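Hydroxylase (Rhodococcus sp., PDB 2OR0) is a putative hydroxylase of the acyl-CoA dehydrogenase family that probably binds a flavin and probably oxidises its substrate with molecular oxygen. Local coordinates at residues G23-R28 with A82-G87; G61-L66 with W97-V102; T140-G145 with G216-G221; Y146-R151 with L212-A217. All coordinates share one frame; numbering follows the deposited sequence.

Contact 1: G23-R28 with A82-G87; sequences GRVLDR and AETVMG
Leu26 sends its two branches to Gly87 and Glu83, while its backbone N and CB lie beside Thr84. CG is anti to the backbone N (chi1 -161°), and this carries the fork out across the gap between the two helices. The CD1 branch lies against the bare backbone of Gly87, 4.2 Å from Leu26 CD1 to Gly87 CA. A side chain at Gly87 would run into this methyl, so the glycine makes the room that the leucine uses. The CD2 branch rests near the backbone carbonyl of Glu83, with Leu26 CD2 4.0 Å from Glu83 O. A second apolar touch joins Val25 and Thr84, whose side chains cross at about a right angle. Their methyls meet, Val25 CG1 to Thr84 CG2 at 3.8 Å.

No direct hydrogen bond links the segments. One water bridges them instead. It accepts from the first-turn amide Leu26 N at 3.0 Å and donates to Thr84 OG1, also at 3.0 Å. The same hydroxyl bonds to the backbone oxygen of Glu80, one turn earlier in its own helix. Thr84 thus gives its methyl to the packing and its oxygen to the polar bridge.

The helical segments 24-28 and 82-87 run nearly parallel, at 9° with axes 9.7 Å apart. Helix 24-31 packs on helix 78-91 at the N-terminal end of the modelled chain. Leu65 of the loop after helix 51-60 touches both Val25 and Thr84. Helices 250-277 and 292-324 pack against other side chains of helix 78-91.

Contact 2: G61-L66 with W97-V102; sequences GAIRLL and WVTGIV
Val98 meets Ile63 through its backbone. Its carbonyl oxygen lies 4.4 Å from Ile63 CD1, a loose approach. The same oxygen takes the amides of Ile101 and Val102, so it is well occupied within its own helix.

Thr99 is the main partner on the helix. Its methyl is anti to the backbone N (chi1 -54° for OG1) and faces the loop, with Thr99 CG2 3.9 Å from Ala62 CB. The backbone of Thr99 also takes part, since Ile63 CD1 sits 3.9 Å from Thr99 CA. The hydroxyl is tied back to the carbonyl of Ser95, one turn earlier. This leaves the methyl of Thr99 to do the packing.

Val102 closes the row one turn on from Val98. Its CG1 meets the other branch of Ile63, with Val102 CG1 4.0 Å from Ile63 CG2, and the two side chains cross at a slant. Ile63 therefore straddles the helix surface: the CD1 end lies by Thr99 and the CG2 branch by Val102. No hydrogen bond crosses the contact, and all its touching residues are buried.

Gly61 ends helix 51-60 in a Schellman motif, and the chain then turns to lay Ala62 and Ile63 on helix 93-102. Val25 of helix 24-31 packs on Ala62. Val88 of helix 78-91 touches Thr99, and Trp128 from a loop touches Ile63.

Contact 3: T140-G145 with G216-G221; sequences TPVDGG and GAFVPG
Val142 touches the ring of Phe218 with one methyl. Val142 CG2 comes to the ring edge, near its plane, at 3.9 Å from Phe218 CE1. This methyl sits between the backbone N and the carbonyl carbon of its own residue. CG of Phe218 is anti to its N (chi1 170°), which swings the ring out toward the hairpin.

Asp143 leads the chain round the corner, and its carbonyl lies obliquely by the ring. Residues Val142 to Gly145 form a type II beta turn, closed by hydrogen bonds in both directions between Val142 and Gly145. It is the tip of a beta hairpin that joins strand 137-142 to strand 145-155. Strand 217-220 lies on the other side of strand 145-155 in the same sheet.

Gly144 makes the one hydrogen bond across the contact. Its carbonyl oxygen accepts from Gly221 N at 2.9 Å, with the N-H pointing at it at 154°. The donor is tilted 18° from the carbonyl plane. The same oxygen has a CA-H...O contact with Pro220 CA at 3.5 Å.

Gly145 pairs with Pro220 as an antiparallel non-hydrogen-bonded pair. Gly145 CA points its hydrogen at Val219 O, 3.4 Å away. A side chain here would clash with Val219 O and with the backbone of Pro220 and Gly221.

Contact 4: Y146-R151 with L212-A217; sequences YVLKGR and LIVDGA
Gly150 and Val214 are joined by two backbone hydrogen bonds. The bond from Val214 N to Gly150 O is nearly straight, at 2.9 Å and 172°. The return bond runs from Gly150 N to Val214 O at 3.0 Å. Leu148 and Ala217 form a second pair of such bonds. Leu148 N gives to Ala217 O at 2.8 Å, and Ala217 N gives to a lone pair of Leu148 O at 3.1 Å.

Between these pairs the antiparallel register slips by one residue. Leu148 is matched by two residues, Gly216 and Ala217, which makes a classic beta bulge. The chain turns a corner here, passing from strand 210-214 to strand 217-220, and both strands pair with strand 145-155.

Packing differs on the two faces. On the face of Leu148, Val214 and Ala217, Val214 CG1 presses on Leu148 O at 3.1 Å. Leu148 CD2 and Val214 CG2 touch more loosely, at 4.3 Å. Leu187 of strand 182-188 touches all three residues. On the other face Arg151 is stretched out, CG anti to the backbone N (chi1 180°), and its methylenes pass Ile213 at a slant. Arg151 CD lies 3.8 Å from Ile213 CG1. The guanidinium goes on to a salt bridge with Asp211. With an alanine in place of Ile213, CG1, CG2 and CD1 are gone, and the Arg151 methylenes would probably lose their apolar neighbour, leaving a gap.

Contacts 1 and 2 belong to the helical part of the chain, contacts 3 and 4 to the beta sheet. Contact 2 is fully buried, contact 1 partly so. They touch each other through Val25, Ala62, Leu65 and Thr84. Both rest on methyl packing; contact 1 adds a bridging water. Contact 3 lies at the surface, and contact 4 is partly buried. These two share Gly216 and Ala217 and build on strand 145-155. Contact 4 has four backbone hydrogen bonds across it, contact 3 only one beside a ring-methyl touch, with glycines at the turn and the bulge. The centres of contacts 1 and 3 are about 39 Å apart, on opposite sides of the chain's centre.

Contact 1: G23-R28 with A82-G87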
loop_
_atom_site.group_PDB
_atom_site.type_symbol
_atom_site.label_atom_id
_atom_site.label_comp_id
_atom_site.label_asym_id
_atom_site.label_seq_id
_atom_site.Cartn_x
_atom_site.Cartn_y
_atom_site.Cartn_z
ATOM N N GLY A 23 6.953 18.393 -3.126
ATOM C CA GLY A 23 7.060 17.808 -4.501
ATOM C C GLY A 23 5.844 18.159 -5.333
ATOM O O GLY A 23 4.790 18.546 -4.797
ATOM N N ARG A 24 5.981 18.026 -6.647
ATOM C CA ARG A 24 4.960 18.501 -7.564
ATOM C C ARG A 24 3.682 17.634 -7.527
ATOM O O ARG A 24 2.579 18.180 -7.553
ATOM C CB ARG A 24 5.527 18.634 -8.990
ATOM C CG ARG A 24 4.971 19.827 -9.784
ATOM C CD ARG A 24 3.697 19.450 -10.563
ATOM N NE ARG A 24 2.949 20.576 -11.159
ATOM C CZ ARG A 24 3.038 20.970 -12.435
ATOM N NH1 ARG A 24 3.861 20.366 -13.293
ATOM N NH2 ARG A 24 2.295 21.984 -12.859
ATOM N N VAL A 25 3.819 16.305 -7.460
ATOM C CA VAL A 25 2.616 15.446 -7.429
ATOM C C VAL A 25 1.652 15.830 -6.289
ATOM O O VAL A 25 0.462 16.010 -6.526
ATOM C CB VAL A 25 2.931 13.911 -7.450
ATOM C CG1 VAL A 25 1.646 13.099 -7.206
ATOM C CG2 VAL A 25 3.543 13.523 -8.776
ATOM N N LEU A 26 2.173 15.983 -5.071
ATOM C CA LEU A 26 1.344 16.437 -3.938
ATOM C C LEU A 26 0.688 17.815 -4.149
ATOM O O LEU A 26 -0.442 18.028 -3.721
ATOM C CB LEU A 26 2.126 16.394 -2.625
ATOM C CG LEU A 26 1.362 16.404 -1.285
ATOM C CD1 LEU A 26 0.098 15.517 -1.263
ATOM C CD2 LEU A 26 2.307 15.984 -0.172
ATOM N N ASP A 27 1.379 18.736 -4.828
ATOM C CA ASP A 27 0.799 20.047 -5.173
ATOM C C ASP A 27 -0.358 19.883 -6.145
ATOM O O ASP A 27 -1.362 20.587 -6.028
ATOM C CB ASP A 27 1.834 20.985 -5.818
ATOM C CG ASP A 27 2.978 21.335 -4.890
ATOM O OD1 ASP A 27 2.733 21.587 -3.681
ATOM O OD2 ASP A 27 4.126 21.372 -5.390
ATOM N N ARG A 28 -0.209 18.976 -7.111
ATOM C CA ARG A 28 -1.297 18.676 -8.061
ATOM C C ARG A 28 -2.530 18.047 -7.385
ATOM O O ARG A 28 -3.667 18.347 -7.737
ATOM C CB ARG A 28 -0.812 17.762 -9.182
ATOM C CG ARG A 28 0.305 18.325 -10.018
ATOM C CD ARG A 28 0.465 17.501 -11.258
ATOM N NE ARG A 28 1.813 16.968 -11.356
ATOM C CZ ARG A 28 2.170 15.993 -12.189
ATOM N NH1 ARG A 28 1.272 15.426 -13.000
ATOM N NH2 ARG A 28 3.427 15.572 -12.200
ATOM N N ALA A 82 5.910 8.262 0.392
ATOM C CA ALA A 82 5.151 8.020 1.606
ATOM C C ALA A 82 4.254 9.216 1.936
ATOM O O ALA A 82 3.065 9.045 2.195
ATOM C CB ALA A 82 6.073 7.687 2.752
ATOM N N GLU A 83 4.808 10.428 1.869
ATOM C CA GLU A 83 4.049 11.623 2.208
ATOM C C GLU A 83 2.920 11.903 1.233
ATOM O O GLU A 83 1.856 12.420 1.637
ATOM C CB GLU A 83 4.978 12.855 2.317
ATOM C CG GLU A 83 5.900 12.816 3.558
ATOM C CD GLU A 83 7.001 13.911 3.572
ATOM O OE1 GLU A 83 7.232 14.603 2.554
ATOM O OE2 GLU A 83 7.670 14.043 4.621
ATOM N N THR A 84 3.149 11.597 -0.049
ATOM C CA THR A 84 2.116 11.801 -1.058
ATOM C C THR A 84 0.924 10.846 -0.828
ATOM O O THR A 84 -0.227 11.268 -0.883
ATOM C CB THR A 84 2.666 11.640 -2.502
ATOM O OG1 THR A 84 3.872 12.419 -2.644
ATOM C CG2 THR A 84 1.612 12.111 -3.506
ATOM N N VAL A 85 1.214 9.572 -0.595
ATOM C CA VAL A 85 0.189 8.582 -0.246
ATOM C C VAL A 85 -0.624 9.058 0.980
ATOM O O VAL A 85 -1.862 9.110 0.935
ATOM C CB VAL A 85 0.827 7.220 0.031
ATOM C CG1 VAL A 85 -0.201 6.226 0.606
ATOM C CG2 VAL A 85 1.462 6.648 -1.251
HETATM N N MSE A 86 0.082 9.431 2.053
HETATM C CA MSE A 86 -0.582 9.951 3.237
HETATM C C MSE A 86 -1.454 11.132 2.891
HETATM O O MSE A 86 -2.535 11.258 3.419
HETATM C CB MSE A 86 0.423 10.346 4.309
HETATM C CG MSE A 86 1.133 9.211 4.937
HETATM SE SE MSE A 86 2.498 9.866 6.197
HETATM C CE MSE A 86 3.476 8.254 6.568
ATOM N N GLY A 87 -0.990 12.000 1.993
ATOM C CA GLY A 87 -1.770 13.157 1.600
ATOM C C GLY A 87 -3.031 12.785 0.842
ATOM O O GLY A 87 -4.092 13.342 1.086
HETATM O O HOH W 1 4.850 14.813 -4.243
#

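Contact 2: G61-L66 with W97-V102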
loop_
_atom_site.group_PDB
_atom_site.type_symbol
_atom_site.label_atom_id
_atom_site.label_comp_id
_atom_site.label_asym_id
_atom_site.label_seq_id
_atom_site.Cartn_x
_atom_site.Cartn_y
_atom_site.Cartn_z
ATOM N N GLY A 61 -0.275 12.167 -11.757
ATOM C CA GLY A 61 1.012 11.485 -11.786
ATOM C C GLY A 61 1.334 10.661 -10.544
ATOM O O GLY A 61 2.450 10.172 -10.404
ATOM N N ALA A 62 0.381 10.501 -9.629
ATOM C CA ALA A 62 0.650 9.738 -8.389
ATOM C C ALA A 62 1.204 8.317 -8.574
ATOM O O ALA A 62 2.062 7.880 -7.802
ATOM C CB ALA A 62 -0.580 9.705 -7.494
ATOM N N ILE A 63 0.714 7.588 -9.571
ATOM C CA ILE A 63 1.172 6.214 -9.783
ATOM C C ILE A 63 2.568 6.170 -10.425
ATOM O O ILE A 63 3.272 5.165 -10.322
ATOM C CB ILE A 63 0.132 5.403 -10.596
ATOM C CG1 ILE A 63 -1.267 5.546 -9.964
ATOM C CG2 ILE A 63 0.572 3.935 -10.799
ATOM C CD1 ILE A 63 -1.378 5.084 -8.516
ATOM N N ARG A 64 2.985 7.275 -11.045
ATOM C CA ARG A 64 4.319 7.371 -11.632
ATOM C C ARG A 64 5.433 7.800 -10.660
ATOM O O ARG A 64 6.622 7.901 -11.049
ATOM C CB ARG A 64 4.263 8.298 -12.840
ATOM C CG ARG A 64 3.613 7.604 -14.042
ATOM C CD ARG A 64 3.674 8.449 -15.285
ATOM N NE ARG A 64 3.020 9.733 -15.072
ATOM C CZ ARG A 64 2.695 10.570 -16.048
ATOM N NH1 ARG A 64 2.960 10.244 -17.322
ATOM N NH2 ARG A 64 2.100 11.732 -15.751
ATOM N N LEU A 65 5.057 8.021 -9.401
ATOM C CA LEU A 65 6.002 8.408 -8.347
ATOM C C LEU A 65 7.282 7.577 -8.305
ATOM O O LEU A 65 8.381 8.132 -8.228
ATOM C CB LEU A 65 5.326 8.414 -6.964
ATOM C CG LEU A 65 4.375 9.583 -6.654
ATOM C CD1 LEU A 65 3.529 9.281 -5.411
ATOM C CD2 LEU A 65 5.138 10.884 -6.490
ATOM N N LEU A 66 7.143 6.256 -8.371
ATOM C CA LEU A 66 8.278 5.355 -8.245
ATOM C C LEU A 66 8.603 4.671 -9.578
ATOM O O LEU A 66 9.326 3.681 -9.612
ATOM C CB LEU A 66 8.005 4.300 -7.170
ATOM C CG LEU A 66 7.635 4.784 -5.757
ATOM C CD1 LEU A 66 7.181 3.594 -4.922
ATOM C CD2 LEU A 66 8.804 5.558 -5.073
ATOM N N TRP A 97 -5.309 4.397 -0.557
ATOM C CA TRP A 97 -4.950 2.988 -0.525
ATOM C C TRP A 97 -4.511 2.506 -1.909
ATOM O O TRP A 97 -3.509 1.780 -2.039
ATOM C CB TRP A 97 -6.139 2.158 -0.031
ATOM C CG TRP A 97 -5.837 0.681 0.052
ATOM C CD1 TRP A 97 -6.063 -0.252 -0.925
ATOM C CD2 TRP A 97 -5.233 -0.024 1.151
ATOM N NE1 TRP A 97 -5.660 -1.502 -0.486
ATOM C CE2 TRP A 97 -5.142 -1.391 0.775
ATOM C CE3 TRP A 97 -4.782 0.356 2.424
ATOM C CZ2 TRP A 97 -4.600 -2.379 1.622
ATOM C CZ3 TRP A 97 -4.247 -0.632 3.274
ATOM C CH2 TRP A 97 -4.166 -1.976 2.867
ATOM N N VAL A 98 -5.254 2.905 -2.936
ATOM C CA VAL A 98 -4.953 2.450 -4.304
ATOM C C VAL A 98 -3.586 3.022 -4.768
ATOM O O VAL A 98 -2.759 2.312 -5.368
ATOM C CB VAL A 98 -6.110 2.790 -5.275
ATOM C CG1 VAL A 98 -5.642 2.726 -6.728
ATOM C CG2 VAL A 98 -7.306 1.847 -5.037
ATOM N N THR A 99 -3.330 4.272 -4.401
ATOM C CA THR A 99 -2.029 4.932 -4.679
ATOM C C THR A 99 -0.855 4.216 -4.039
ATOM O O THR A 99 0.164 3.985 -4.691
ATOM C CB THR A 99 -2.033 6.391 -4.234
ATOM O OG1 THR A 99 -3.145 7.058 -4.825
ATOM C CG2 THR A 99 -0.756 7.084 -4.675
ATOM N N GLY A 100 -1.000 3.850 -2.768
ATOM C CA GLY A 100 0.013 3.076 -2.077
ATOM C C GLY A 100 0.258 1.642 -2.511
ATOM O O GLY A 100 1.312 1.096 -2.204
ATOM N N ILE A 101 -0.711 1.021 -3.194
ATOM C CA ILE A 101 -0.600 -0.369 -3.668
ATOM C C ILE A 101 -0.217 -0.391 -5.146
ATOM O O ILE A 101 0.794 -0.962 -5.519
ATOM C CB ILE A 101 -1.968 -1.158 -3.512
ATOM C CG1 ILE A 101 -2.400 -1.252 -2.054
ATOM C CG2 ILE A 101 -1.883 -2.562 -4.130
ATOM C CD1 ILE A 101 -2.096 -2.600 -1.375
ATOM N N VAL A 102 -1.064 0.197 -5.979
ATOM C CA VAL A 102 -0.840 0.261 -7.414
ATOM C C VAL A 102 0.466 1.055 -7.666
ATOM O O VAL A 102 1.251 0.688 -8.540
ATOM C CB VAL A 102 -2.052 0.870 -8.153
ATOM C CG1 VAL A 102 -1.816 0.964 -9.653
ATOM C CG2 VAL A 102 -3.316 0.030 -7.914
#

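Contact 3: T140-G145 with G216-G221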
loop_
_atom_site.group_PDB
_atom_site.type_symbol
_atom_site.label_atom_id
_atom_site.label_comp_id
_atom_site.label_asym_id
_atom_site.label_seq_id
_atom_site.Cartn_x
_atom_site.Cartn_y
_atom_site.Cartn_z
ATOM N N THR A 140 2.754 -23.920 -13.433
ATOM C CA THR A 140 3.345 -25.160 -13.962
ATOM C C THR A 140 4.421 -24.808 -14.980
ATOM O O THR A 140 4.119 -24.160 -15.997
ATOM C CB THR A 140 2.262 -26.088 -14.628
ATOM O OG1 THR A 140 1.253 -26.413 -13.655
ATOM C CG2 THR A 140 2.903 -27.383 -15.143
ATOM N N PRO A 141 5.680 -25.217 -14.716
ATOM C CA PRO A 141 6.750 -24.956 -15.688
ATOM C C PRO A 141 6.505 -25.716 -16.980
ATOM O O PRO A 141 6.311 -26.947 -16.960
ATOM C CB PRO A 141 8.006 -25.504 -15.015
ATOM C CG PRO A 141 7.638 -25.744 -13.592
ATOM C CD PRO A 141 6.168 -25.952 -13.537
ATOM N N VAL A 142 6.468 -24.975 -18.079
ATOM C CA VAL A 142 6.479 -25.559 -19.409
ATOM C C VAL A 142 7.611 -24.912 -20.211
ATOM O O VAL A 142 8.185 -23.889 -19.795
ATOM C CB VAL A 142 5.142 -25.333 -20.124
ATOM C CG1 VAL A 142 4.015 -26.087 -19.397
ATOM C CG2 VAL A 142 4.820 -23.835 -20.223
ATOM N N ASP A 143 7.928 -25.483 -21.367
ATOM C CA ASP A 143 8.941 -24.874 -22.226
ATOM C C ASP A 143 8.603 -23.397 -22.565
ATOM O O ASP A 143 7.515 -23.086 -23.057
ATOM C CB ASP A 143 9.180 -25.724 -23.491
ATOM C CG ASP A 143 10.230 -25.109 -24.406
ATOM O OD1 ASP A 143 11.443 -25.267 -24.112
ATOM O OD2 ASP A 143 9.835 -24.434 -25.394
ATOM N N GLY A 144 9.521 -22.484 -22.239
ATOM C CA GLY A 144 9.280 -21.050 -22.493
ATOM C C GLY A 144 8.721 -20.231 -21.320
ATOM O O GLY A 144 8.699 -18.994 -21.381
ATOM N N GLY A 145 8.280 -20.903 -20.261
ATOM C CA GLY A 145 7.736 -20.214 -19.085
ATOM C C GLY A 145 6.874 -21.074 -18.175
ATOM O O GLY A 145 7.293 -22.134 -17.713
ATOM N N GLY A 216 -5.907 -21.058 -16.745
ATOM C CA GLY A 216 -4.690 -21.665 -17.299
ATOM C C GLY A 216 -4.105 -20.740 -18.357
ATOM O O GLY A 216 -4.309 -20.938 -19.570
ATOM N N ALA A 217 -3.409 -19.704 -17.881
ATOM C CA ALA A 217 -2.792 -18.698 -18.724
ATOM C C ALA A 217 -1.310 -18.982 -18.836
ATOM O O ALA A 217 -0.627 -19.200 -17.832
ATOM C CB ALA A 217 -3.014 -17.323 -18.148
ATOM N N PHE A 218 -0.810 -18.970 -20.067
ATOM C CA PHE A 218 0.619 -19.119 -20.288
ATOM C C PHE A 218 1.323 -17.805 -19.940
ATOM O O PHE A 218 0.914 -16.740 -20.408
ATOM C CB PHE A 218 0.928 -19.494 -21.748
ATOM C CG PHE A 218 2.399 -19.432 -22.082
ATOM C CD1 PHE A 218 3.276 -20.381 -21.566
ATOM C CD2 PHE A 218 2.902 -18.414 -22.898
ATOM C CE1 PHE A 218 4.646 -20.333 -21.867
ATOM C CE2 PHE A 218 4.265 -18.360 -23.201
ATOM C CZ PHE A 218 5.130 -19.305 -22.684
ATOM N N VAL A 219 2.371 -17.910 -19.124
ATOM C CA VAL A 219 3.188 -16.757 -18.745
ATOM C C VAL A 219 4.653 -17.021 -19.156
ATOM O O VAL A 219 5.305 -17.918 -18.610
ATOM C CB VAL A 219 3.092 -16.444 -17.212
ATOM C CG1 VAL A 219 3.944 -15.207 -16.861
ATOM C CG2 VAL A 219 1.627 -16.221 -16.770
ATOM N N PRO A 220 5.156 -16.262 -20.145
ATOM C CA PRO A 220 6.565 -16.373 -20.577
ATOM C C PRO A 220 7.566 -16.108 -19.446
ATOM O O PRO A 220 7.243 -15.360 -18.506
ATOM C CB PRO A 220 6.697 -15.298 -21.671
ATOM C CG PRO A 220 5.445 -14.454 -21.596
ATOM C CD PRO A 220 4.387 -15.265 -20.920
ATOM N N GLY A 221 8.755 -16.722 -19.523
ATOM C CA GLY A 221 9.813 -16.559 -18.514
ATOM C C GLY A 221 10.156 -15.090 -18.217
ATOM O O GLY A 221 10.345 -14.706 -17.051
#

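Contact 4: Y146-R151 with L212-A217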
loop_
_atom_site.group_PDB
_atom_site.type_symbol
_atom_site.label_atom_id
_atom_site.label_comp_id
_atom_site.label_asym_id
_atom_site.label_seq_id
_atom_site.Cartn_x
_atom_site.Cartn_y
_atom_site.Cartn_z
ATOM N N TYR A 146 5.663 -20.603 -17.888
ATOM C CA TYR A 146 4.792 -21.336 -16.958
ATOM C C TYR A 146 3.359 -21.249 -17.391
ATOM O O TYR A 146 2.984 -20.314 -18.119
ATOM C CB TYR A 146 4.902 -20.754 -15.546
ATOM C CG TYR A 146 6.311 -20.703 -15.007
ATOM C CD1 TYR A 146 6.777 -21.693 -14.153
ATOM C CD2 TYR A 146 7.170 -19.649 -15.345
ATOM C CE1 TYR A 146 8.067 -21.657 -13.653
ATOM C CE2 TYR A 146 8.482 -19.586 -14.834
ATOM C CZ TYR A 146 8.911 -20.595 -13.995
ATOM O OH TYR A 146 10.186 -20.567 -13.499
ATOM N N VAL A 147 2.537 -22.195 -16.916
ATOM C CA VAL A 147 1.088 -22.033 -17.067
ATOM C C VAL A 147 0.475 -21.847 -15.674
ATOM O O VAL A 147 0.773 -22.608 -14.740
ATOM C CB VAL A 147 0.399 -23.167 -17.869
ATOM C CG1 VAL A 147 -1.018 -22.779 -18.173
ATOM C CG2 VAL A 147 1.133 -23.401 -19.222
ATOM N N LEU A 148 -0.368 -20.826 -15.573
ATOM C CA LEU A 148 -0.854 -20.322 -14.295
ATOM C C LEU A 148 -2.334 -20.630 -14.055
ATOM O O LEU A 148 -3.164 -20.394 -14.906
ATOM C CB LEU A 148 -0.647 -18.801 -14.219
ATOM C CG LEU A 148 -0.810 -18.210 -12.808
ATOM C CD1 LEU A 148 0.435 -18.440 -11.977
ATOM C CD2 LEU A 148 -1.104 -16.736 -12.933
ATOM N N LYS A 149 -2.631 -21.119 -12.868
ATOM C CA LYS A 149 -4.007 -21.290 -12.429
ATOM C C LYS A 149 -4.148 -20.858 -10.962
ATOM O O LYS A 149 -3.328 -21.211 -10.127
ATOM C CB LYS A 149 -4.427 -22.753 -12.565
ATOM C CG LYS A 149 -5.889 -22.958 -12.268
ATOM C CD LYS A 149 -6.256 -24.403 -11.998
ATOM C CE LYS A 149 -7.798 -24.496 -11.913
ATOM N NZ LYS A 149 -8.100 -25.442 -10.865
ATOM N N GLY A 150 -5.209 -20.136 -10.647
ATOM C CA GLY A 150 -5.522 -19.852 -9.242
ATOM C C GLY A 150 -6.632 -18.829 -9.042
ATOM O O GLY A 150 -7.234 -18.326 -10.005
ATOM N N ARG A 151 -6.911 -18.542 -7.769
ATOM C CA ARG A 151 -7.873 -17.520 -7.373
ATOM C C ARG A 151 -7.196 -16.660 -6.290
ATOM O O ARG A 151 -6.726 -17.181 -5.278
ATOM C CB ARG A 151 -9.171 -18.163 -6.848
ATOM C CG ARG A 151 -10.228 -17.125 -6.409
ATOM C CD ARG A 151 -11.670 -17.634 -6.397
ATOM N NE ARG A 151 -12.573 -16.542 -5.981
ATOM C CZ ARG A 151 -13.894 -16.503 -6.181
ATOM N NH1 ARG A 151 -14.526 -17.495 -6.805
ATOM N NH2 ARG A 151 -14.608 -15.468 -5.737
ATOM N N LEU A 212 -9.585 -12.190 -8.379
ATOM C CA LEU A 212 -9.209 -12.511 -9.754
ATOM C C LEU A 212 -9.075 -14.026 -9.888
ATOM O O LEU A 212 -8.548 -14.679 -8.993
ATOM C CB LEU A 212 -7.841 -11.892 -10.104
ATOM C CG LEU A 212 -7.525 -10.389 -10.019
ATOM C CD1 LEU A 212 -6.182 -10.094 -10.680
ATOM C CD2 LEU A 212 -8.610 -9.502 -10.619
ATOM N N ILE A 213 -9.513 -14.563 -11.028
ATOM C CA ILE A 213 -9.364 -15.992 -11.346
ATOM C C ILE A 213 -8.570 -16.191 -12.643
ATOM O O ILE A 213 -8.810 -15.499 -13.634
ATOM C CB ILE A 213 -10.740 -16.707 -11.496
ATOM C CG1 ILE A 213 -11.350 -16.960 -10.118
ATOM C CG2 ILE A 213 -10.571 -18.105 -12.159
ATOM C CD1 ILE A 213 -12.757 -17.587 -10.181
ATOM N N VAL A 214 -7.649 -17.146 -12.618
ATOM C CA VAL A 214 -6.947 -17.604 -13.821
ATOM C C VAL A 214 -7.193 -19.116 -13.985
ATOM O O VAL A 214 -6.953 -19.891 -13.047
ATOM C CB VAL A 214 -5.414 -17.260 -13.750
ATOM C CG1 VAL A 214 -4.685 -17.707 -15.022
ATOM C CG2 VAL A 214 -5.198 -15.748 -13.559
ATOM N N ASP A 215 -7.681 -19.524 -15.164
ATOM C CA ASP A 215 -7.980 -20.945 -15.449
ATOM C C ASP A 215 -6.786 -21.736 -16.001
ATOM O O ASP A 215 -6.663 -22.947 -15.744
ATOM C CB ASP A 215 -9.180 -21.087 -16.409
ATOM C CG ASP A 215 -10.520 -20.928 -15.705
ATOM O OD1 ASP A 215 -10.545 -20.997 -14.461
ATOM O OD2 ASP A 215 -11.552 -20.711 -16.396
ATOM N N GLY A 216 -5.907 -21.058 -16.745
ATOM C CA GLY A 216 -4.690 -21.665 -17.299
ATOM C C GLY A 216 -4.105 -20.740 -18.357
ATOM O O GLY A 216 -4.309 -20.938 -19.570
ATOM N N ALA A 217 -3.409 -19.704 -17.881
ATOM C CA ALA A 217 -2.792 -18.698 -18.724
ATOM C C ALA A 217 -1.310 -18.982 -18.836
ATOM O O ALA A 217 -0.627 -19.200 -17.832
ATOM C CB ALA A 217 -3.014 -17.323 -18.148
#